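Local coordinates for d-3-phosphoglycerate dehydrogenase oxidoreductase protein (Ralstonia solanacearum, PDB 3GG9), which probably catalyses the NAD-dependent oxidation of D-3-phosphoglycerate, at residues I126-A131 and N294-P299; D210-F213 and V218-V221; D276-E281 and Q285-L290; I301-R306 and E310-I315. All coordinates share one frame; numbering follows the deposited sequence. Where two conformers were deposited one is given.

Contact 1. Residues I126-A131 and N294-P299; sequences IPQYVA and NCICTP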
# COMPACT_ATOMS: atom_id res chain seq x y z
N ILE A 126 0.04 -6.78 -2.59
CA ILE A 126 0.88 -6.79 -1.42
C ILE A 126 0.42 -7.73 -0.27
O ILE A 126 1.24 -8.53 0.16
CB ILE A 126 1.22 -5.38 -0.95
CG1 ILE A 126 2.00 -4.70 -2.07
CG2 ILE A 126 1.97 -5.42 0.39
CD1 ILE A 126 2.49 -3.34 -1.70
N PRO A 127 -0.86 -7.65 0.20
CA PRO A 127 -1.25 -8.58 1.27
C PRO A 127 -1.05 -10.05 0.87
O PRO A 127 -0.53 -10.84 1.67
CB PRO A 127 -2.75 -8.27 1.46
CG PRO A 127 -2.88 -6.87 1.04
CD PRO A 127 -1.98 -6.75 -0.15
N GLN A 128 -1.44 -10.40 -0.36
CA GLN A 128 -1.30 -11.77 -0.87
C GLN A 128 0.15 -12.26 -0.95
O GLN A 128 0.45 -13.37 -0.53
CB GLN A 128 -1.99 -11.92 -2.23
CG GLN A 128 -3.50 -11.60 -2.24
CD GLN A 128 -3.81 -10.15 -2.61
OE1 GLN A 128 -2.99 -9.23 -2.40
NE2 GLN A 128 -4.99 -9.93 -3.18
N TYR A 129 1.05 -11.44 -1.48
CA TYR A 129 2.44 -11.82 -1.59
C TYR A 129 3.09 -11.91 -0.21
O TYR A 129 3.90 -12.81 0.03
CB TYR A 129 3.22 -10.79 -2.41
CG TYR A 129 3.28 -10.99 -3.91
CD1 TYR A 129 3.98 -12.07 -4.49
CD2 TYR A 129 2.74 -10.03 -4.77
CE1 TYR A 129 4.07 -12.21 -5.90
CE2 TYR A 129 2.83 -10.16 -6.15
CZ TYR A 129 3.50 -11.24 -6.71
OH TYR A 129 3.56 -11.30 -8.09
N VAL A 130 2.76 -10.97 0.68
CA VAL A 130 3.35 -10.92 2.03
C VAL A 130 2.96 -12.17 2.84
O VAL A 130 3.82 -12.80 3.47
CB VAL A 130 2.91 -9.65 2.79
CG1 VAL A 130 3.16 -9.80 4.29
CG2 VAL A 130 3.65 -8.43 2.24
N ALA A 131 1.68 -12.52 2.80
CA ALA A 131 1.14 -13.66 3.54
C ALA A 131 1.69 -15.00 3.04
O ALA A 131 1.96 -15.91 3.84
CB ALA A 131 -0.37 -13.67 3.47
N ASN A 294 -9.39 -12.39 -4.04
CA ASN A 294 -9.49 -11.14 -4.83
C ASN A 294 -10.27 -10.02 -4.13
O ASN A 294 -10.75 -9.09 -4.78
CB ASN A 294 -10.05 -11.41 -6.23
CG ASN A 294 -11.43 -12.06 -6.20
OD1 ASN A 294 -11.77 -12.76 -5.24
ND2 ASN A 294 -12.21 -11.84 -7.24
N CYS A 295 -10.39 -10.09 -2.81
CA CYS A 295 -10.78 -8.92 -2.02
C CYS A 295 -9.74 -8.65 -0.95
O CYS A 295 -9.29 -9.57 -0.28
CB CYS A 295 -12.17 -9.08 -1.37
SG CYS A 295 -12.95 -7.48 -0.91
N ILE A 296 -9.32 -7.40 -0.84
CA ILE A 296 -8.51 -6.97 0.29
C ILE A 296 -9.41 -6.15 1.20
O ILE A 296 -9.98 -5.15 0.78
CB ILE A 296 -7.28 -6.18 -0.21
CG1 ILE A 296 -6.33 -7.15 -0.92
CG2 ILE A 296 -6.58 -5.46 0.96
CD1 ILE A 296 -5.41 -6.53 -1.90
N CYS A 297 -9.55 -6.58 2.45
CA CYS A 297 -10.44 -5.91 3.41
C CYS A 297 -9.65 -5.45 4.61
O CYS A 297 -8.93 -6.24 5.24
CB CYS A 297 -11.51 -6.87 3.91
SG CYS A 297 -12.47 -7.68 2.65
N THR A 298 -9.78 -4.16 4.92
CA THR A 298 -9.24 -3.59 6.13
C THR A 298 -10.38 -3.21 7.04
O THR A 298 -11.51 -2.92 6.57
CB THR A 298 -8.41 -2.32 5.81
OG1 THR A 298 -9.21 -1.51 4.96
CG2 THR A 298 -7.13 -2.72 5.11
N PRO A 299 -10.12 -3.19 8.36
CA PRO A 299 -11.19 -2.99 9.33
C PRO A 299 -11.52 -1.53 9.65
O PRO A 299 -11.29 -1.06 10.76
CB PRO A 299 -10.66 -3.72 10.57
CG PRO A 299 -9.19 -3.51 10.48
CD PRO A 299 -8.84 -3.49 9.02
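Ile296, on the edge strand 295-297 of the Rossmann-type parallel sheet, meets Pro127 and Gln128 in the first turn of helix 126-134. The tight part of this contact centres on one methyl group. The first torsion of the isoleucine (chi1 -69°) turns CG1 toward the helix, and the extended second torsion carries CD1 out against both the proline ring and the glutamine amide, while Ile296 CG2 rests 4.0 Å from Pro127 CG. The proline and isoleucine side chains meet at about a right angle, with Pro127 CD 3.9 Å from Ile296 CD1. Leu118 and Ala122 of helix 109-123 also pack on Ile296, which is buried.

The helix side is looser. Pro127 and Gln128 are only partly buried, and no hydrogen bond links the two segments. Gln128 bends at its second torsion (93°), which brings the amide back toward the strand, where NE2 is hydrogen-bonded to Glu293 O just ahead of Asn294. The contact thus joins the start of the helix to the last strand of the sheet by van der Waals packing, with the Glu293 bond beside it. Ile296 CD1 lies 3.7 Å from both Gln128 OE1 and Gln128 NE2.

Contact 2. Residues D210-F213 and V218-V221; sequences DALF and VLSV
Leu219 is the residue of strand 218-221 that packs against Leu212 and Phe213 of helix 209-215. Val218, just before it, faces the other side of the sheet, where its side chain lies on Val119 and Gln123 of helix 109-123. At Leu219 the chain turns its side chain to the helix. Its CG stands anti to the backbone N (chi1 -167°), and one methyl, CD1, does all the close touching. This methyl sits over one face of the Phe213 ring in a CH-pi contact, with Leu219 CD1 3.8 Å from the ring centroid and 20° off the ring normal. Leu219 CD1 is displaced toward the rim, and Phe213 CD2 is the ring atom nearest to it at 3.6 Å. Leu212 closes in on the same methyl at about a right angle, its CG 4.0 Å from Leu219 CD1. The backbone joins in as well, since Leu212 O is 3.7 Å from Leu219 CD1.

This is the packing of a beta-alpha-beta crossover in the Rossmann-type domain: helix 209-215 carries the chain from strand 204-205, at the sheet edge, to the interior strand 218-221. Phe166 of the adjacent strand 162-166 touches both Leu212 and Phe213. Ser220 returns to the face covered by helix 109-123, meeting Thr115, and Val221 packs with Phe247.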
# COMPACT_ATOMS: atom_id res chain seq x y z
N ASP A 210 -22.31 4.96 -16.52
CA ASP A 210 -21.97 3.74 -17.27
C ASP A 210 -20.55 3.77 -17.83
O ASP A 210 -19.83 2.77 -17.76
CB ASP A 210 -22.96 3.50 -18.42
CG ASP A 210 -24.39 3.28 -17.96
OD1 ASP A 210 -25.24 2.95 -18.82
OD2 ASP A 210 -24.68 3.43 -16.75
N ALA A 211 -20.15 4.91 -18.38
CA ALA A 211 -18.81 5.11 -18.96
C ALA A 211 -17.69 5.00 -17.92
O ALA A 211 -16.59 4.52 -18.22
CB ALA A 211 -18.73 6.46 -19.67
N LEU A 212 -17.98 5.47 -16.71
CA LEU A 212 -17.03 5.41 -15.60
C LEU A 212 -16.68 3.98 -15.23
O LEU A 212 -15.52 3.65 -15.04
CB LEU A 212 -17.58 6.15 -14.38
CG LEU A 212 -16.60 6.42 -13.24
CD1 LEU A 212 -15.73 7.66 -13.55
CD2 LEU A 212 -17.39 6.61 -11.96
N PHE A 213 -17.70 3.13 -15.16
CA PHE A 213 -17.53 1.73 -14.79
C PHE A 213 -16.87 0.89 -15.90
O PHE A 213 -16.10 -0.03 -15.61
CB PHE A 213 -18.88 1.13 -14.35
CG PHE A 213 -19.30 1.53 -12.95
CD1 PHE A 213 -20.08 2.65 -12.74
CD2 PHE A 213 -18.87 0.80 -11.85
CE1 PHE A 213 -20.46 3.04 -11.44
CE2 PHE A 213 -19.22 1.18 -10.55
CZ PHE A 213 -20.03 2.29 -10.34
N VAL A 218 -9.07 1.38 -12.21
CA VAL A 218 -9.28 1.49 -10.77
C VAL A 218 -10.46 2.44 -10.62
O VAL A 218 -10.48 3.52 -11.20
CB VAL A 218 -8.00 2.04 -10.06
CG1 VAL A 218 -8.27 2.40 -8.60
CG2 VAL A 218 -6.81 1.06 -10.18
N LEU A 219 -11.47 2.02 -9.87
CA LEU A 219 -12.61 2.88 -9.62
C LEU A 219 -12.77 3.05 -8.12
O LEU A 219 -12.96 2.08 -7.37
CB LEU A 219 -13.89 2.34 -10.27
CG LEU A 219 -15.10 3.29 -10.34
CD1 LEU A 219 -15.99 2.87 -11.50
CD2 LEU A 219 -15.92 3.40 -9.04
N SER A 220 -12.72 4.29 -7.67
CA SER A 220 -12.82 4.53 -6.25
C SER A 220 -13.99 5.40 -5.93
O SER A 220 -14.20 6.46 -6.57
CB SER A 220 -11.52 5.11 -5.69
OG SER A 220 -11.62 5.20 -4.29
N VAL A 221 -14.75 4.96 -4.92
CA VAL A 221 -16.01 5.61 -4.47
C VAL A 221 -15.86 6.57 -3.29
O VAL A 221 -15.43 6.17 -2.20
CB VAL A 221 -17.10 4.54 -4.12
CG1 VAL A 221 -18.44 5.20 -3.90
CG2 VAL A 221 -17.22 3.58 -5.26

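Contact 3. Residues D276-E281 and Q285-L290; sequences DVFETE and QGHTLL
Phe278 and His287 form a T-shaped aromatic pair inside the long loop that joins strands 272-275 and 295-297, the last two strands of the Rossmann-type sheet. The phenyl edge points at one face of the imidazole; the planes are inclined at 67° and the centroids lie 5.2 Å apart. A first torsion of -165° at His287 swings the imidazole across to the phenylalanine, and Phe278 CD1 makes the closest approach, 4.0 Å from His287 CD2.

The imidazole is steadied from its rim. Leu289 N donates to His287 ND1 (3.1 Å) close to the ring plane, and a water lying in that plane is bonded to His287 NE2 at 2.8 Å. The same water donates a bond of 3.2 Å to Glu279 OE1 and so bridges the two arms of the loop. A glycerol, probably from the crystallisation liquor, sits close to His287 and is bound by Glu279 OE1 and Val277 O.

On the opposite arm, Phe278 N makes a nearly straight bond (175°) to Glu281 OE2, using the anti lone pair of that oxygen. The other oxygen, Glu281 OE1, is hydrogen-bonded to His300 ND1, a pairing that resembles the Glu-His couple of D-2-hydroxyacid dehydrogenase active sites. Trp138 of the second subunit packs on both Phe278 and Glu281. At its far end the phenyl ring touches the short 3-10 turn, with Phe278 CZ 4.2 Å from Leu290 CD2.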
# COMPACT_ATOMS: atom_id res chain seq x y z
N ASP A 276 -12.89 -0.96 2.92
CA ASP A 276 -12.53 -0.57 4.29
C ASP A 276 -13.77 -0.52 5.17
O ASP A 276 -13.68 -0.30 6.35
CB ASP A 276 -11.79 0.78 4.26
CG ASP A 276 -11.28 1.22 5.64
OD1 ASP A 276 -10.48 0.47 6.25
OD2 ASP A 276 -11.66 2.32 6.12
N VAL A 277 -14.94 -0.81 4.60
CA VAL A 277 -16.19 -0.56 5.30
C VAL A 277 -17.15 -1.72 5.08
O VAL A 277 -17.21 -2.28 3.98
CB VAL A 277 -16.88 0.77 4.82
CG1 VAL A 277 -16.10 1.98 5.30
CG2 VAL A 277 -17.04 0.79 3.28
N PHE A 278 -17.87 -2.07 6.13
CA PHE A 278 -18.83 -3.17 6.11
C PHE A 278 -20.20 -2.71 6.62
O PHE A 278 -20.28 -1.73 7.36
CB PHE A 278 -18.33 -4.30 7.00
CG PHE A 278 -17.07 -4.96 6.51
CD1 PHE A 278 -17.13 -6.14 5.77
CD2 PHE A 278 -15.82 -4.41 6.81
CE1 PHE A 278 -15.97 -6.77 5.33
CE2 PHE A 278 -14.65 -5.02 6.36
CZ PHE A 278 -14.72 -6.21 5.64
N GLU A 279 -21.27 -3.42 6.25
CA GLU A 279 -22.63 -3.08 6.71
C GLU A 279 -22.76 -3.21 8.22
O GLU A 279 -23.45 -2.43 8.87
CB GLU A 279 -23.68 -3.96 6.05
CG GLU A 279 -23.90 -3.71 4.57
CD GLU A 279 -22.96 -4.51 3.71
OE1 GLU A 279 -22.15 -5.29 4.28
OE2 GLU A 279 -23.03 -4.37 2.48
N THR A 280 -22.10 -4.22 8.77
CA THR A 280 -22.08 -4.44 10.20
C THR A 280 -20.63 -4.42 10.64
O THR A 280 -19.79 -5.06 10.01
CB THR A 280 -22.73 -5.81 10.54
OG1 THR A 280 -24.12 -5.77 10.20
CG2 THR A 280 -22.59 -6.14 12.00
N GLU A 281 -20.34 -3.66 11.69
CA GLU A 281 -19.01 -3.55 12.26
C GLU A 281 -19.21 -3.55 13.78
O GLU A 281 -20.20 -3.00 14.26
CB GLU A 281 -18.32 -2.26 11.77
CG GLU A 281 -17.96 -2.26 10.26
CD GLU A 281 -17.53 -0.89 9.72
OE1 GLU A 281 -17.28 0.02 10.52
OE2 GLU A 281 -17.43 -0.73 8.50
N GLN A 285 -16.57 -12.47 13.61
CA GLN A 285 -16.92 -13.84 13.29
C GLN A 285 -16.79 -14.13 11.80
O GLN A 285 -17.35 -15.10 11.29
CB GLN A 285 -18.34 -14.14 13.78
CG GLN A 285 -18.42 -15.12 14.91
CD GLN A 285 -17.80 -14.60 16.17
OE1 GLN A 285 -16.73 -15.02 16.57
NE2 GLN A 285 -18.49 -13.66 16.82
N GLY A 286 -16.06 -13.27 11.10
CA GLY A 286 -15.75 -13.50 9.69
C GLY A 286 -16.77 -12.88 8.76
O GLY A 286 -17.76 -12.28 9.21
N HIS A 287 -16.52 -13.06 7.47
CA HIS A 287 -17.30 -12.47 6.40
C HIS A 287 -16.90 -13.13 5.09
O HIS A 287 -15.73 -13.47 4.89
CB HIS A 287 -17.05 -10.96 6.30
CG HIS A 287 -18.07 -10.25 5.48
ND1 HIS A 287 -18.02 -10.19 4.11
CD2 HIS A 287 -19.19 -9.57 5.84
CE1 HIS A 287 -19.05 -9.51 3.66
NE2 HIS A 287 -19.78 -9.12 4.69
N THR A 288 -17.87 -13.29 4.20
CA THR A 288 -17.66 -13.86 2.85
C THR A 288 -16.46 -13.22 2.13
O THR A 288 -15.62 -13.92 1.56
CB THR A 288 -18.97 -13.71 2.01
OG1 THR A 288 -20.03 -14.42 2.68
CG2 THR A 288 -18.83 -14.29 0.64
N LEU A 289 -16.38 -11.89 2.17
CA LEU A 289 -15.32 -11.15 1.49
C LEU A 289 -13.93 -11.43 2.03
O LEU A 289 -12.95 -11.34 1.28
CB LEU A 289 -15.59 -9.64 1.57
CG LEU A 289 -16.62 -9.04 0.62
CD1 LEU A 289 -16.64 -7.56 0.90
CD2 LEU A 289 -16.27 -9.32 -0.88
N LEU A 290 -13.84 -11.79 3.31
CA LEU A 290 -12.56 -12.11 3.95
C LEU A 290 -12.01 -13.43 3.45
O LEU A 290 -10.82 -13.68 3.53
CB LEU A 290 -12.68 -12.11 5.48
CG LEU A 290 -13.11 -10.84 6.23
CD1 LEU A 290 -12.99 -10.99 7.74
CD2 LEU A 290 -12.28 -9.68 5.78
O HOH W 1 -22.39 -8.32 5.39

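Contact 4. Residues I301-R306 and E310-I315; sequences IGYVER and EMYFGI. With SO4 (sulfate ion), chain G; SO4 (sulfate ion), chain E.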
# COMPACT_ATOMS: atom_id res chain seq x y z
N ILE A 301 -10.28 1.45 8.87
CA ILE A 301 -9.11 2.22 9.38
C ILE A 301 -8.86 3.55 8.67
O ILE A 301 -7.88 4.26 8.97
CB ILE A 301 -7.83 1.37 9.37
CG1 ILE A 301 -7.58 0.77 7.96
CG2 ILE A 301 -7.94 0.29 10.46
CD1 ILE A 301 -6.30 -0.09 7.82
N GLY A 302 -9.74 3.90 7.74
CA GLY A 302 -9.68 5.23 7.08
C GLY A 302 -9.30 6.40 8.00
O GLY A 302 -8.38 7.13 7.68
N TYR A 303 -9.97 6.54 9.15
CA TYR A 303 -9.72 7.66 10.07
C TYR A 303 -8.86 7.28 11.27
O TYR A 303 -8.55 8.13 12.11
CB TYR A 303 -11.04 8.29 10.56
CG TYR A 303 -11.87 8.84 9.43
CD1 TYR A 303 -11.75 10.17 9.06
CD2 TYR A 303 -12.75 8.03 8.72
CE1 TYR A 303 -12.48 10.67 8.02
CE2 TYR A 303 -13.49 8.53 7.67
CZ TYR A 303 -13.35 9.84 7.32
OH TYR A 303 -14.09 10.31 6.27
N VAL A 304 -8.50 5.99 11.37
CA VAL A 304 -7.65 5.49 12.47
C VAL A 304 -6.18 5.81 12.18
O VAL A 304 -5.48 5.07 11.51
CB VAL A 304 -7.90 3.97 12.79
CG1 VAL A 304 -7.16 3.53 14.05
CG2 VAL A 304 -9.38 3.76 12.99
N GLU A 305 -5.75 6.97 12.65
CA GLU A 305 -4.44 7.47 12.31
C GLU A 305 -4.10 8.47 13.42
O GLU A 305 -4.97 9.19 13.89
CB GLU A 305 -4.47 8.11 10.91
CG GLU A 305 -3.15 8.67 10.40
CD GLU A 305 -2.84 10.07 10.89
OE1 GLU A 305 -3.74 10.95 10.83
OE2 GLU A 305 -1.67 10.30 11.31
N ARG A 306 -2.83 8.55 13.78
CA ARG A 306 -2.41 9.28 14.99
C ARG A 306 -2.74 10.77 14.98
O ARG A 306 -3.26 11.30 15.96
CB ARG A 306 -0.93 9.03 15.30
CG ARG A 306 0.01 9.24 14.13
CD ARG A 306 1.28 9.88 14.63
NE ARG A 306 1.98 10.64 13.59
CZ ARG A 306 2.60 11.79 13.82
NH1 ARG A 306 2.58 12.32 15.04
NH2 ARG A 306 3.22 12.43 12.83
N GLU A 310 -5.53 12.75 17.23
CA GLU A 310 -5.17 13.95 17.99
C GLU A 310 -6.16 15.09 17.71
O GLU A 310 -6.70 15.66 18.65
CB GLU A 310 -3.72 14.38 17.73
CG GLU A 310 -2.64 13.46 18.34
CD GLU A 310 -2.51 13.50 19.88
OE1 GLU A 310 -1.64 12.73 20.39
OE2 GLU A 310 -3.24 14.27 20.59
N MET A 311 -6.42 15.38 16.43
CA MET A 311 -7.34 16.44 15.99
C MET A 311 -8.79 16.13 16.38
O MET A 311 -9.45 16.95 17.01
CB MET A 311 -7.26 16.66 14.46
CG MET A 311 -8.19 17.78 13.93
SD MET A 311 -8.62 17.65 12.16
CE MET A 311 -7.11 18.29 11.43
N TYR A 312 -9.26 14.94 16.02
CA TYR A 312 -10.64 14.54 16.29
C TYR A 312 -11.01 14.58 17.78
O TYR A 312 -11.96 15.26 18.15
CB TYR A 312 -10.96 13.17 15.69
CG TYR A 312 -11.33 13.20 14.21
CD1 TYR A 312 -12.62 12.91 13.79
CD2 TYR A 312 -10.39 13.53 13.22
CE1 TYR A 312 -12.97 12.93 12.43
CE2 TYR A 312 -10.72 13.56 11.86
CZ TYR A 312 -12.02 13.25 11.48
OH TYR A 312 -12.36 13.28 10.14
N PHE A 313 -10.25 13.88 18.62
CA PHE A 313 -10.46 13.88 20.07
C PHE A 313 -10.11 15.21 20.74
O PHE A 313 -10.81 15.65 21.67
CB PHE A 313 -9.71 12.72 20.70
CG PHE A 313 -10.27 11.39 20.28
CD1 PHE A 313 -11.34 10.84 20.97
CD2 PHE A 313 -9.79 10.74 19.14
CE1 PHE A 313 -11.89 9.62 20.59
CE2 PHE A 313 -10.35 9.49 18.72
CZ PHE A 313 -11.40 8.96 19.46
N GLY A 314 -9.04 15.84 20.29
CA GLY A 314 -8.72 17.18 20.81
C GLY A 314 -9.96 18.07 20.78
O GLY A 314 -10.33 18.68 21.78
N ILE A 315 -10.62 18.10 19.62
CA ILE A 315 -11.83 18.89 19.44
C ILE A 315 -13.02 18.38 20.25
O ILE A 315 -13.69 19.19 20.87
CB ILE A 315 -12.20 19.05 17.93
CG1 ILE A 315 -11.20 20.00 17.26
CG2 ILE A 315 -13.61 19.58 17.74
CD1 ILE A 315 -11.19 19.90 15.75
S SO4 G . 6.11 14.34 14.62
O1 SO4 G . 6.41 15.68 15.14
O2 SO4 G . 5.03 14.45 13.63
O3 SO4 G . 7.30 13.79 13.98
O4 SO4 G . 5.70 13.45 15.70
S SO4 E . -15.95 13.23 9.46
O1 SO4 E . -15.34 12.33 10.42
O2 SO4 E . -16.62 14.31 10.15
O3 SO4 E . -14.91 13.78 8.60
O4 SO4 E . -16.89 12.45 8.65
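With CG anti to the carbonyl carbon (chi1 -61°), Tyr303 swings its ring toward that of Tyr312, whose own first torsion of -83° turns its ring toward Tyr303. The pair lies where the loop after strand 295-297 enters helix 306-324. The hydroxyl of one tyrosine meets the ring of the other: Tyr312 OH lies 3.3 Å from Tyr303 CD1. The planes are inclined at 62°. Tyr303 was modelled in two conformers, which makes the fine detail of this pair less certain.

Nearer the start of the helix, the backbone makes the link. Glu310 N donates to Arg306 O (3.0 Å) in the first turn, which Glu305 precedes as N-cap, its carboxylate taking the amides of Glu307 and Ser308. Glu310 CG packs 3.3 Å from Arg306 O, and the bend at chi2 turns the carboxylate to the backbone N atoms of Asp19 and Cys20.

Two sulfates, probably from the crystallisation liquor, flank the contact. Arg306, itself modelled twice and here with CG in the crowded position between N and the carbonyl carbon, gives NH2 to O2 of the chain G sulfate at 2.8 Å; Gln161 of the second subunit also binds this ion. Tyr312 OH, which accepts a bond from Ser107 N, is within 3.0 Å of O3 of the chain E sulfate, although O1 competes for its single proton. Arg80 N and Arg224 NH2 also bind that ion. The donors around the chain E sulfate suggest a place suited to an anion, consistent with a pocket for a phosphate-bearing substrate.

From the N terminus, the first segment reached is 126-131, whose partner 294-299 lies more than 160 residues later, so contact 1 closes the longest loop and draws helix 126-134 to the edge strand of the nucleotide-binding sheet. Contacts 2 and 3 both fall within that loop and follow one another: the first is a short helix-to-strand return, the second ties up the connection between strands 272-275 and 295-297. Contact 4 opens after contact 1 has closed and runs into helix 306-324. No loops cross. Asp276 joins three of them, bonding through OD1 to Thr298 OG1 and Ile301 N, and through OD2 to Gly302 N. Contacts 1, 3 and 4 all touch the second subunit.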